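PDB 5EWP: ARO (armadillo repeats only protein) from Plasmodium falciparum Santa Lucia, which probably serves as an armadillo-repeat binding scaffold in the translocation and attachment of rhoptries to the apical pole of the parasite. Local coordinates for residues A89-I92 with N93-K96; T151-N154 with I155-L158; V157-K160 with K161-K164; L179-P182 with S183-D187; Q189-Y192 with T193-E196. One frame throughout, in Å; residues are numbered along the deposited sequence.

In the fold
From the N terminus, all five contacts are local and follow one another along the mainly helical chain, contacts 2 and 3 overlapping at V157-L158; none nests within or crosses another. Contact 1 occupies the C-terminal part of helix 87-95 and K96 just after it. Contact 2 covers the last turns of helix 142-156, and contact 3 carries the chain round the corner into helix 160-168; their centres are about 8 Å apart. Contact 4 turns the surface loop after helix 171-177, and contact 5 leads that loop into helix 192-205. Contacts 4 and 5 touch through L181, Y185 and L191, and through E180 and Q194. Contacts 1 and 4 lie on opposite sides of the chain's centre, with centres about 32 Å apart.

Contact 1 of 5, residues A89-I92 with N93-K96; sequences AVFI and NLLK
Towards the C-terminal end of helix 87-95, one of the helices of the armadillo solenoid, F91 meets L94 and I92 meets L95 one turn further on. The methyl L94 CD1 comes to the edge of the F91 ring, near its plane, at 4.2 Å from F91 CD1. Both side chains pack against helices 58-70 and 100-113, F91 on A63, L66, A109 and L113, L94 on A63 and R102. A looser apolar pair, I92 CG1 to L95 CD1 at 4.5 Å, faces another way: both residues rest on Y132 of helix 130-136. The backbone bonds run from i+4 to i, N93 N to A89 O at 3.1 Å and L94 N to V90 O at 3.1 Å. L95 N is shared, with a 3.0 Å bond to F91 O and a weak 3.1 Å bond to I92 O, N-H...O 123°; i+3 pairing continues with K96 N to N93 O as the helix runs out. On the exposed side, N93 has CG anti to its backbone N (chi1 -169°), which lets ND2 hold a water at 2.9 Å; that water donates to V90 O at 3.2 Å, so the carbonyl of V90 receives both L94 N and the water. The apolar side of helix 87-95 thus packs against helices 58-70, 100-113 and 130-136, as in the helix stacking of an armadillo solenoid.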
loop_
_atom_site.group_PDB
_atom_site.type_symbol
_atom_site.label_atom_id
_atom_site.label_comp_id
_atom_site.label_asym_id
_atom_site.label_seq_id
_atom_site.Cartn_x
_atom_site.Cartn_y
_atom_site.Cartn_z
ATOM N N ALA A 89 -2.004 9.759 10.474
ATOM C CA ALA A 89 -1.071 10.887 10.323
ATOM C C ALA A 89 0.349 10.484 10.739
ATOM O O ALA A 89 1.327 10.862 10.106
ATOM C CB ALA A 89 -1.537 12.083 11.147
ATOM N N VAL A 90 0.427 9.685 11.790
ATOM C CA VAL A 90 1.708 9.207 12.294
ATOM C C VAL A 90 2.407 8.305 11.264
ATOM O O VAL A 90 3.607 8.439 11.033
ATOM C CB VAL A 90 1.517 8.486 13.630
ATOM C CG1 VAL A 90 2.778 7.733 14.031
ATOM C CG2 VAL A 90 1.133 9.496 14.718
ATOM N N PHE A 91 1.663 7.409 10.618
ATOM C CA PHE A 91 2.249 6.569 9.571
ATOM C C PHE A 91 2.685 7.398 8.359
ATOM O O PHE A 91 3.710 7.122 7.744
ATOM C CB PHE A 91 1.270 5.476 9.116
ATOM C CG PHE A 91 0.987 4.448 10.171
ATOM C CD1 PHE A 91 2.026 3.877 10.893
ATOM C CD2 PHE A 91 -0.315 4.045 10.436
ATOM C CE1 PHE A 91 1.769 2.924 11.870
ATOM C CE2 PHE A 91 -0.574 3.094 11.417
ATOM C CZ PHE A 91 0.466 2.540 12.130
ATOM N N ILE A 92 1.903 8.412 7.989
ATOM C CA ILE A 92 2.306 9.226 6.844
ATOM C C ILE A 92 3.622 9.938 7.142
ATOM O O ILE A 92 4.492 10.060 6.278
ATOM C CB ILE A 92 1.198 10.231 6.457
ATOM C CG1 ILE A 92 0.021 9.445 5.871
ATOM C CG2 ILE A 92 1.719 11.222 5.424
ATOM C CD1 ILE A 92 -1.264 10.259 5.653
ATOM N N ASN A 93 3.801 10.327 8.395
ATOM C CA ASN A 93 5.069 10.911 8.806
ATOM C C ASN A 93 6.220 9.911 8.657
ATOM O O ASN A 93 7.334 10.277 8.267
ATOM C CB ASN A 93 4.980 11.388 10.249
ATOM C CG ASN A 93 6.157 12.224 10.647
ATOM O OD1 ASN A 93 6.528 13.160 9.938
ATOM N ND2 ASN A 93 6.762 11.898 11.781
ATOM N N LEU A 94 5.956 8.643 8.960
ATOM C CA LEU A 94 7.000 7.615 8.813
ATOM C C LEU A 94 7.354 7.402 7.330
ATOM O O LEU A 94 8.478 7.060 6.989
ATOM C CB LEU A 94 6.543 6.303 9.451
ATOM C CG LEU A 94 6.487 6.190 10.976
ATOM C CD1 LEU A 94 6.102 4.768 11.384
ATOM C CD2 LEU A 94 7.822 6.528 11.555
ATOM N N LEU A 95 6.397 7.635 6.443
ATOM C CA LEU A 95 6.653 7.509 5.011
ATOM C C LEU A 95 7.715 8.501 4.534
ATOM O O LEU A 95 8.331 8.305 3.490
ATOM C CB LEU A 95 5.355 7.718 4.216
ATOM C CG LEU A 95 4.289 6.641 4.413
ATOM C CD1 LEU A 95 3.014 7.017 3.645
ATOM C CD2 LEU A 95 4.800 5.284 3.944
ATOM N N LYS A 96 7.918 9.566 5.298
ATOM C CA LYS A 96 8.912 10.590 4.952
ATOM C C LYS A 96 10.322 10.202 5.377
ATOM O O LYS A 96 11.297 10.915 5.073
ATOM C CB LYS A 96 8.541 11.916 5.605
ATOM C CG LYS A 96 7.171 12.441 5.205
ATOM C CD LYS A 96 6.762 13.590 6.107
ATOM C CE LYS A 96 5.339 14.050 5.801
ATOM N NZ LYS A 96 4.847 15.009 6.826
HETATM O O HOH W 1 5.837 9.537 13.098
#

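Contact 2 of 5, residues T151-N154 with I155-L158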
loop_
_atom_site.group_PDB
_atom_site.type_symbol
_atom_site.label_atom_id
_atom_site.label_comp_id
_atom_site.label_asym_id
_atom_site.label_seq_id
_atom_site.Cartn_x
_atom_site.Cartn_y
_atom_site.Cartn_z
ATOM N N THR A 151 -3.234 0.088 -1.862
ATOM C CA THR A 151 -3.699 1.145 -0.968
ATOM C C THR A 151 -4.201 2.346 -1.759
ATOM O O THR A 151 -5.248 2.921 -1.446
ATOM C CB THR A 151 -2.573 1.564 0.000
ATOM O OG1 THR A 151 -2.075 0.379 0.615
ATOM C CG2 THR A 151 -3.113 2.472 1.099
ATOM N N CYS A 152 -3.456 2.721 -2.793
ATOM C CA CYS A 152 -3.922 3.778 -3.703
ATOM C C CYS A 152 -5.298 3.468 -4.254
ATOM O O CYS A 152 -6.169 4.337 -4.290
ATOM C CB CYS A 152 -2.968 3.969 -4.868
ATOM S SG CYS A 152 -1.439 4.789 -4.374
ATOM N N ARG A 153 -5.483 2.234 -4.713
ATOM C CA ARG A 153 -6.766 1.841 -5.293
ATOM C C ARG A 153 -7.868 1.877 -4.246
ATOM O O ARG A 153 -8.981 2.355 -4.518
ATOM C CB ARG A 153 -6.674 0.457 -5.926
ATOM C CG ARG A 153 -8.020 -0.099 -6.438
ATOM C CD ARG A 153 -8.691 -0.982 -5.396
ATOM N NE ARG A 153 -10.028 -1.400 -5.816
ATOM C CZ ARG A 153 -10.954 -1.851 -4.981
ATOM N NH1 ARG A 153 -10.691 -1.930 -3.688
ATOM N NH2 ARG A 153 -12.144 -2.223 -5.438
ATOM N N ASN A 154 -7.568 1.366 -3.053
ATOM C CA ASN A 154 -8.584 1.341 -1.993
ATOM C C ASN A 154 -9.050 2.747 -1.657
ATOM O O ASN A 154 -10.227 2.965 -1.324
ATOM C CB ASN A 154 -8.055 0.617 -0.745
ATOM C CG ASN A 154 -7.924 -0.901 -0.959
ATOM O OD1 ASN A 154 -8.455 -1.446 -1.921
ATOM N ND2 ASN A 154 -7.237 -1.577 -0.046
ATOM N N ILE A 155 -8.139 3.706 -1.772
ATOM C CA ILE A 155 -8.484 5.114 -1.592
ATOM C C ILE A 155 -9.228 5.683 -2.802
ATOM O O ILE A 155 -10.312 6.254 -2.628
ATOM C CB ILE A 155 -7.217 5.973 -1.323
ATOM C CG1 ILE A 155 -6.621 5.594 0.035
ATOM C CG2 ILE A 155 -7.534 7.462 -1.350
ATOM C CD1 ILE A 155 -5.141 6.018 0.196
ATOM N N PHE A 156 -8.687 5.551 -4.018
ATOM C CA PHE A 156 -9.255 6.374 -5.092
ATOM C C PHE A 156 -10.607 5.869 -5.595
ATOM O O PHE A 156 -11.343 6.635 -6.207
ATOM C CB PHE A 156 -8.273 6.595 -6.285
ATOM C CG PHE A 156 -7.881 5.359 -7.095
ATOM C CD1 PHE A 156 -8.817 4.569 -7.748
ATOM C CD2 PHE A 156 -6.531 5.071 -7.299
ATOM C CE1 PHE A 156 -8.422 3.481 -8.522
ATOM C CE2 PHE A 156 -6.137 3.996 -8.070
ATOM C CZ PHE A 156 -7.066 3.202 -8.684
ATOM N N VAL A 157 -10.970 4.618 -5.328
ATOM C CA VAL A 157 -12.280 4.157 -5.809
ATOM C C VAL A 157 -13.445 4.848 -5.099
ATOM O O VAL A 157 -14.575 4.828 -5.594
ATOM C CB VAL A 157 -12.466 2.644 -5.664
ATOM C CG1 VAL A 157 -11.468 1.901 -6.539
ATOM C CG2 VAL A 157 -12.348 2.208 -4.216
ATOM N N LEU A 158 -13.173 5.497 -3.974
ATOM C CA LEU A 158 -14.242 6.064 -3.152
ATOM C C LEU A 158 -14.787 7.407 -3.653
ATOM O O LEU A 158 -15.926 7.776 -3.336
ATOM C CB LEU A 158 -13.744 6.218 -1.714
ATOM C CG LEU A 158 -13.441 4.909 -0.987
ATOM C CD1 LEU A 158 -12.925 5.235 0.404
ATOM C CD2 LEU A 158 -14.681 4.019 -0.910
#
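I155 lies one turn beyond T151, its CD1 4.2 Å from T151 CG2 where the two side chains slant past each other, and its N-H bonds to T151 O at 3.0 Å. L133, M124 and F125 pack round this isoleucine. F156 follows, its N bonded to C152 O at 2.8 Å. With chi1 at 65°, CG sits between the backbone N and the carbonyl carbon, which folds the ring back over the helix: R153 CA stands over the ring centre, 3.6 Å from the centroid of the F156 ring, in a CH-pi contact. The ring also meets that of F166, joining these final turns of helix 142-156 to helix 160-168, the next helix of the armadillo solenoid. V157 donates its N-H to R153 O at 3.1 Å and lays CG1 over one face of the R153 guanidinium, 3.7 Å from R153 NE. The arginine chain bends at chi2 (-94°), and its planar end is gripped along its edge: R153 NH1 gives N154 OD1 a 2.9 Å bond lying in the guanidinium plane, and NE forms a salt bridge with D203. The amide of N154 is itself tied through ND2 to S114 OG. L158 closes the stretch with CG 3.8 Å from N154 O.

Contact 3 of 5, residues V157-K160 with K161-K164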
loop_
_atom_site.group_PDB
_atom_site.type_symbol
_atom_site.label_atom_id
_atom_site.label_comp_id
_atom_site.label_asym_id
_atom_site.label_seq_id
_atom_site.Cartn_x
_atom_site.Cartn_y
_atom_site.Cartn_z
ATOM N N VAL A 157 -10.970 4.618 -5.328
ATOM C CA VAL A 157 -12.280 4.157 -5.809
ATOM C C VAL A 157 -13.445 4.848 -5.099
ATOM O O VAL A 157 -14.575 4.828 -5.594
ATOM C CB VAL A 157 -12.466 2.644 -5.664
ATOM C CG1 VAL A 157 -11.468 1.901 -6.539
ATOM C CG2 VAL A 157 -12.348 2.208 -4.216
ATOM N N LEU A 158 -13.173 5.497 -3.974
ATOM C CA LEU A 158 -14.242 6.064 -3.152
ATOM C C LEU A 158 -14.787 7.407 -3.653
ATOM O O LEU A 158 -15.926 7.776 -3.336
ATOM C CB LEU A 158 -13.744 6.218 -1.714
ATOM C CG LEU A 158 -13.441 4.909 -0.987
ATOM C CD1 LEU A 158 -12.925 5.235 0.404
ATOM C CD2 LEU A 158 -14.681 4.019 -0.910
ATOM N N ASP A 159 -14.013 8.120 -4.463
ATOM C CA ASP A 159 -14.388 9.483 -4.842
ATOM C C ASP A 159 -13.721 9.915 -6.147
ATOM O O ASP A 159 -12.521 9.728 -6.341
ATOM C CB ASP A 159 -14.023 10.438 -3.707
ATOM C CG ASP A 159 -14.687 11.790 -3.815
ATOM O OD1 ASP A 159 -14.706 12.402 -4.903
ATOM O OD2 ASP A 159 -15.189 12.254 -2.770
ATOM N N LYS A 160 -14.506 10.490 -7.047
ATOM C CA LYS A 160 -13.954 10.987 -8.302
ATOM C C LYS A 160 -12.825 11.995 -8.088
ATOM O O LYS A 160 -11.858 12.039 -8.866
ATOM C CB LYS A 160 -15.058 11.617 -9.157
ATOM C CG LYS A 160 -14.549 12.111 -10.493
ATOM C CD LYS A 160 -15.667 12.712 -11.340
ATOM C CE LYS A 160 -15.112 13.188 -12.673
ATOM N NZ LYS A 160 -16.170 13.637 -13.613
ATOM N N LYS A 161 -12.940 12.813 -7.042
ATOM C CA LYS A 161 -11.888 13.785 -6.752
ATOM C C LYS A 161 -10.587 13.095 -6.361
ATOM O O LYS A 161 -9.499 13.612 -6.637
ATOM C CB LYS A 161 -12.315 14.749 -5.648
ATOM C CG LYS A 161 -13.436 15.692 -6.073
ATOM C CD LYS A 161 -13.931 16.515 -4.902
ATOM C CE LYS A 161 -14.612 17.787 -5.375
ATOM N NZ LYS A 161 -13.631 18.708 -6.023
ATOM N N TYR A 162 -10.696 11.924 -5.738
ATOM C CA TYR A 162 -9.489 11.181 -5.335
ATOM C C TYR A 162 -8.786 10.638 -6.579
ATOM O O TYR A 162 -7.552 10.661 -6.672
ATOM C CB TYR A 162 -9.820 10.034 -4.380
ATOM C CG TYR A 162 -10.451 10.441 -3.066
ATOM C CD1 TYR A 162 -10.617 11.782 -2.717
ATOM C CD2 TYR A 162 -10.874 9.469 -2.166
ATOM C CE1 TYR A 162 -11.224 12.142 -1.491
ATOM C CE2 TYR A 162 -11.466 9.810 -0.953
ATOM C CZ TYR A 162 -11.633 11.139 -0.621
ATOM O OH TYR A 162 -12.226 11.436 0.587
ATOM N N LYS A 163 -9.581 10.158 -7.535
ATOM C CA LYS A 163 -9.050 9.688 -8.815
ATOM C C LYS A 163 -8.368 10.818 -9.577
ATOM O O LYS A 163 -7.308 10.616 -10.174
ATOM C CB LYS A 163 -10.156 9.069 -9.672
ATOM C CG LYS A 163 -10.671 7.736 -9.151
ATOM C CD LYS A 163 -11.824 7.230 -9.988
ATOM C CE LYS A 163 -12.275 5.849 -9.558
ATOM N NZ LYS A 163 -13.391 5.390 -10.449
ATOM N N LYS A 164 -8.995 11.992 -9.594
ATOM C CA LYS A 164 -8.396 13.172 -10.230
ATOM C C LYS A 164 -7.036 13.512 -9.637
ATOM O O LYS A 164 -6.084 13.814 -10.370
ATOM C CB LYS A 164 -9.319 14.389 -10.110
ATOM C CG LYS A 164 -10.308 14.519 -11.250
ATOM C CD LYS A 164 -11.410 15.513 -10.920
ATOM C CE LYS A 164 -12.434 15.587 -12.044
ATOM N NZ LYS A 164 -13.346 16.752 -11.893
HETATM O O HOH W 2 -15.116 4.451 -8.304
HETATM O O HOH W 3 -14.898 11.240 -0.341
#
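D159 stands across the face of the Y162 ring, the two side chains crossing at about a right angle. D159 CB lies over the ring centre, 3.5 Å from the centroid of the Y162 ring, in a CH-pi contact. Beyond CB the carboxylate heads out over the CE1 side of the rim, its plane 28° from the ring's, and its two oxygens have separate tasks. D159 OD1 accepts K161 N at 2.8 Å, met on the anti side and out of the carboxylate plane. D159 OD2 accepts a water at 2.6 Å, and the same water joins Y162 OH at 2.8 Å, so the tyrosine is held at its hydroxyl as well as over its face. A chi1 of -164° sets the carboxylate of D159 beside the carbonyl carbon and brings OD1 to the start of the helix. The carbonyl D159 O takes K163 N at 3.2 Å, and a weak bond from Y162 N. K160 and K164 slant across each other, K160 CE 3.7 Å from K164 CE; their ammonium groups come close, and both side chains also touch E214. K163 extends the other way to the carbonyls of D203, F204 and L206, where helix 192-205 ends. An aspartate whose carboxylate takes the backbone N-H two residues on is the classic Asp N-cap, here starting helix 160-168.

Contact 4 of 5, residues L179-P182 with S183-D187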
loop_
_atom_site.group_PDB
_atom_site.type_symbol
_atom_site.label_atom_id
_atom_site.label_comp_id
_atom_site.label_asym_id
_atom_site.label_seq_id
_atom_site.Cartn_x
_atom_site.Cartn_y
_atom_site.Cartn_z
ATOM N N LEU A 179 2.378 -2.948 -15.047
ATOM C CA LEU A 179 1.992 -3.958 -16.030
ATOM C C LEU A 179 3.202 -4.607 -16.719
ATOM O O LEU A 179 3.093 -5.698 -17.289
ATOM C CB LEU A 179 1.088 -3.346 -17.101
ATOM C CG LEU A 179 -0.241 -2.746 -16.646
ATOM C CD1 LEU A 179 -0.877 -1.961 -17.802
ATOM C CD2 LEU A 179 -1.177 -3.836 -16.154
ATOM N N GLU A 180 4.346 -3.941 -16.672
ATOM C CA GLU A 180 5.535 -4.435 -17.370
ATOM C C GLU A 180 6.037 -5.776 -16.833
ATOM O O GLU A 180 5.966 -6.046 -15.637
ATOM C CB GLU A 180 6.661 -3.399 -17.311
ATOM C CG GLU A 180 6.382 -2.172 -18.165
ATOM C CD GLU A 180 7.509 -1.151 -18.139
ATOM O OE1 GLU A 180 8.524 -1.384 -17.449
ATOM O OE2 GLU A 180 7.364 -0.102 -18.799
ATOM N N LEU A 181 6.521 -6.625 -17.733
ATOM C CA LEU A 181 7.166 -7.873 -17.334
ATOM C C LEU A 181 8.532 -7.589 -16.720
ATOM O O LEU A 181 9.157 -6.581 -17.051
ATOM C CB LEU A 181 7.325 -8.807 -18.543
ATOM C CG LEU A 181 6.060 -9.439 -19.125
ATOM C CD1 LEU A 181 6.395 -10.269 -20.362
ATOM C CD2 LEU A 181 5.338 -10.279 -18.095
ATOM N N PRO A 182 9.012 -8.486 -15.838
ATOM C CA PRO A 182 10.410 -8.460 -15.392
ATOM C C PRO A 182 11.330 -8.650 -16.597
ATOM O O PRO A 182 10.950 -9.376 -17.514
ATOM C CB PRO A 182 10.506 -9.647 -14.430
ATOM C CG PRO A 182 9.112 -9.971 -14.055
ATOM C CD PRO A 182 8.245 -9.567 -15.198
ATOM N N SER A 183 12.522 -8.058 -16.579
ATOM C CA SER A 183 13.389 -8.042 -17.758
ATOM C C SER A 183 13.900 -9.413 -18.232
ATOM O O SER A 183 14.223 -9.595 -19.412
ATOM C CB SER A 183 14.586 -7.125 -17.492
ATOM O OG SER A 183 15.348 -7.595 -16.396
ATOM N N ASN A 184 13.974 -10.369 -17.317
ATOM C CA ASN A 184 14.400 -11.721 -17.659
ATOM C C ASN A 184 13.283 -12.693 -17.327
ATOM O O ASN A 184 13.507 -13.751 -16.744
ATOM C CB ASN A 184 15.704 -12.088 -16.957
ATOM C CG ASN A 184 16.907 -11.484 -17.646
ATOM O OD1 ASN A 184 16.838 -11.123 -18.825
ATOM N ND2 ASN A 184 18.017 -11.370 -16.925
ATOM N N TYR A 185 12.071 -12.301 -17.702
ATOM C CA TYR A 185 10.861 -12.996 -17.299
ATOM C C TYR A 185 10.899 -14.488 -17.568
ATOM O O TYR A 185 11.313 -14.962 -18.627
ATOM C CB TYR A 185 9.637 -12.374 -17.979
ATOM C CG TYR A 185 8.386 -13.204 -17.823
ATOM C CD1 TYR A 185 7.848 -13.466 -16.570
ATOM C CD2 TYR A 185 7.737 -13.719 -18.936
ATOM C CE1 TYR A 185 6.705 -14.238 -16.430
ATOM C CE2 TYR A 185 6.594 -14.482 -18.808
ATOM C CZ TYR A 185 6.082 -14.739 -17.555
ATOM O OH TYR A 185 4.940 -15.500 -17.436
ATOM N N ASP A 186 10.466 -15.209 -16.544
ATOM C CA ASP A 186 10.565 -16.648 -16.466
ATOM C C ASP A 186 9.148 -17.198 -16.320
ATOM O O ASP A 186 8.483 -16.955 -15.312
ATOM C CB ASP A 186 11.453 -17.025 -15.280
ATOM C CG ASP A 186 11.725 -18.498 -15.197
ATOM O OD1 ASP A 186 12.575 -18.980 -15.981
ATOM O OD2 ASP A 186 11.119 -19.155 -14.323
ATOM N N ASP A 187 8.689 -17.925 -17.341
ATOM C CA ASP A 187 7.298 -18.394 -17.438
ATOM C C ASP A 187 6.823 -19.203 -16.228
ATOM O O ASP A 187 5.649 -19.557 -16.136
ATOM C CB ASP A 187 7.111 -19.232 -18.707
#
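P182 and Y185 bound a type I beta turn in the surface loop between helix 171-177 and helix 192-205, with S183 and N184 at its two corners. The chain reaches the turn in an extended, polyproline-like course through L181 and P182, folds back over the corner residues and leaves through Y185 and D186. The bond across the turn, Y185 N to P182 O, is 3.1 Å long but weak, because the N-H points poorly at its acceptor (123°). Side chains also meet across the turn. With chi1 at 169° the ring of Y185 trails away from the backbone N, which brings it back alongside the incoming segment L181-P182. L181 covers one face of it: CD2 lies over the ring centre, 4.2 Å from the centroid of the Y185 ring and 7° off the normal, a CH-pi contact, while L181 CD1 comes within 4.0 Å of Y185 CD2. P182 adds a slanting contact, its CD 4.2 Å from Y185 CD1, and Y185 CB sits 3.3 Å from P182 O. The turn is thus flanked by a small apolar cluster to which L191, further along the same loop, contributes by touching L181, P182 and Y185; P235 also meets the tyrosine. After the turn, D186 OD2 bonds to S188 OG. On the ring face opposite L181, the backbone nitrogen D187 N lies 4.1 Å above the plane of the Y185 ring, displaced towards its rim.

Contact 5 of 5, residues Q189-Y192 with T193-E196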
loop_
_atom_site.group_PDB
_atom_site.type_symbol
_atom_site.label_atom_id
_atom_site.label_comp_id
_atom_site.label_asym_id
_atom_site.label_seq_id
_atom_site.Cartn_x
_atom_site.Cartn_y
_atom_site.Cartn_z
ATOM N N GLN A 189 7.313 -18.047 -13.035
ATOM C CA GLN A 189 7.005 -17.139 -11.941
ATOM C C GLN A 189 5.660 -16.470 -12.211
ATOM O O GLN A 189 5.374 -16.046 -13.338
ATOM C CB GLN A 189 8.101 -16.085 -11.778
ATOM N N PRO A 190 4.815 -16.383 -11.173
ATOM C CA PRO A 190 3.503 -15.745 -11.285
ATOM C C PRO A 190 3.611 -14.229 -11.407
ATOM O O PRO A 190 4.552 -13.616 -10.900
ATOM C CB PRO A 190 2.803 -16.147 -9.980
ATOM C CG PRO A 190 3.574 -17.344 -9.489
ATOM C CD PRO A 190 4.983 -17.011 -9.854
ATOM N N LEU A 191 2.651 -13.644 -12.109
ATOM C CA LEU A 191 2.642 -12.219 -12.388
ATOM C C LEU A 191 1.467 -11.598 -11.635
ATOM O O LEU A 191 0.575 -11.003 -12.228
ATOM C CB LEU A 191 2.552 -11.964 -13.892
ATOM C CG LEU A 191 3.790 -12.440 -14.663
ATOM C CD1 LEU A 191 3.491 -12.618 -16.136
ATOM C CD2 LEU A 191 4.889 -11.425 -14.477
ATOM N N TYR A 192 1.490 -11.783 -10.318
ATOM C CA TYR A 192 0.467 -11.282 -9.405
ATOM C C TYR A 192 0.262 -9.783 -9.526
ATOM O O TYR A 192 -0.856 -9.312 -9.742
ATOM C CB TYR A 192 0.847 -11.625 -7.967
ATOM C CG TYR A 192 0.839 -13.103 -7.662
ATOM C CD1 TYR A 192 -0.176 -13.928 -8.135
ATOM C CD2 TYR A 192 1.853 -13.677 -6.904
ATOM C CE1 TYR A 192 -0.184 -15.284 -7.852
ATOM C CE2 TYR A 192 1.854 -15.025 -6.616
ATOM C CZ TYR A 192 0.836 -15.827 -7.093
ATOM O OH TYR A 192 0.840 -17.175 -6.807
ATOM N N THR A 193 1.353 -9.040 -9.371
ATOM C CA THR A 193 1.304 -7.587 -9.354
ATOM C C THR A 193 0.752 -7.062 -10.677
ATOM O O THR A 193 -0.040 -6.124 -10.686
ATOM C CB THR A 193 2.700 -6.990 -9.079
ATOM O OG1 THR A 193 3.180 -7.476 -7.821
ATOM C CG2 THR A 193 2.653 -5.469 -9.049
ATOM N N GLN A 194 1.145 -7.682 -11.787
ATOM C CA GLN A 194 0.636 -7.273 -13.093
ATOM C C GLN A 194 -0.877 -7.450 -13.199
ATOM O O GLN A 194 -1.591 -6.563 -13.678
ATOM C CB GLN A 194 1.333 -8.053 -14.214
ATOM C CG GLN A 194 2.764 -7.616 -14.480
ATOM C CD GLN A 194 3.759 -8.192 -13.484
ATOM O OE1 GLN A 194 3.399 -8.999 -12.627
ATOM N NE2 GLN A 194 5.020 -7.778 -13.595
ATOM N N LEU A 195 -1.360 -8.601 -12.748
ATOM C CA LEU A 195 -2.782 -8.895 -12.786
ATOM C C LEU A 195 -3.552 -7.940 -11.882
ATOM O O LEU A 195 -4.618 -7.446 -12.259
ATOM C CB LEU A 195 -3.042 -10.345 -12.389
ATOM C CG LEU A 195 -4.511 -10.774 -12.421
ATOM C CD1 LEU A 195 -5.186 -10.360 -13.711
ATOM C CD2 LEU A 195 -4.584 -12.281 -12.266
ATOM N N GLU A 196 -3.007 -7.670 -10.697
ATOM C CA GLU A 196 -3.673 -6.743 -9.777
ATOM C C GLU A 196 -3.745 -5.342 -10.381
ATOM O O GLU A 196 -4.758 -4.650 -10.257
ATOM C CB GLU A 196 -2.959 -6.723 -8.419
ATOM C CG GLU A 196 -3.063 -8.047 -7.673
ATOM C CD GLU A 196 -2.236 -8.093 -6.400
ATOM O OE1 GLU A 196 -1.599 -7.071 -6.050
ATOM O OE2 GLU A 196 -2.212 -9.163 -5.753
#
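Q194 leans back over L191 at the start of helix 192-205. Its CB is 3.6 Å from L191 O and also approaches L191 CB. CG follows beside the backbone N (chi1 -74°), Q194 CG lying 3.4 Å from L179 O, and a bend at chi2 (80°) turns the amide back along the leucine instead of out from the helix. CD then lies against L191 CD2 at 3.6 Å. The carbonyl oxygen OE1 nestles against the leucine, 3.3 Å from L191 CA and 3.4 Å from L191 CD2. On the other side of the amide, NE2 passes L191 CD2 and donates to E180 O, tying the helix to the preceding loop. L191 occupies the N-cap position, but leucine has no side-chain acceptor to give to the first N-H groups; its backbone begins the helical pattern, L191 O taking L195 N at 3.1 Å. This helix belongs to the armadillo solenoid, and L191 and L195 both reach L239 of helix 237-250. One residue on, E196 N bonds to Y192 O at 2.9 Å, with E196 CG also close to Y192 O at 3.3 Å. T193, on another flank of the helix, meets helix 142-156, its OG1 bonded to D142 OD1 and its side chain on A146.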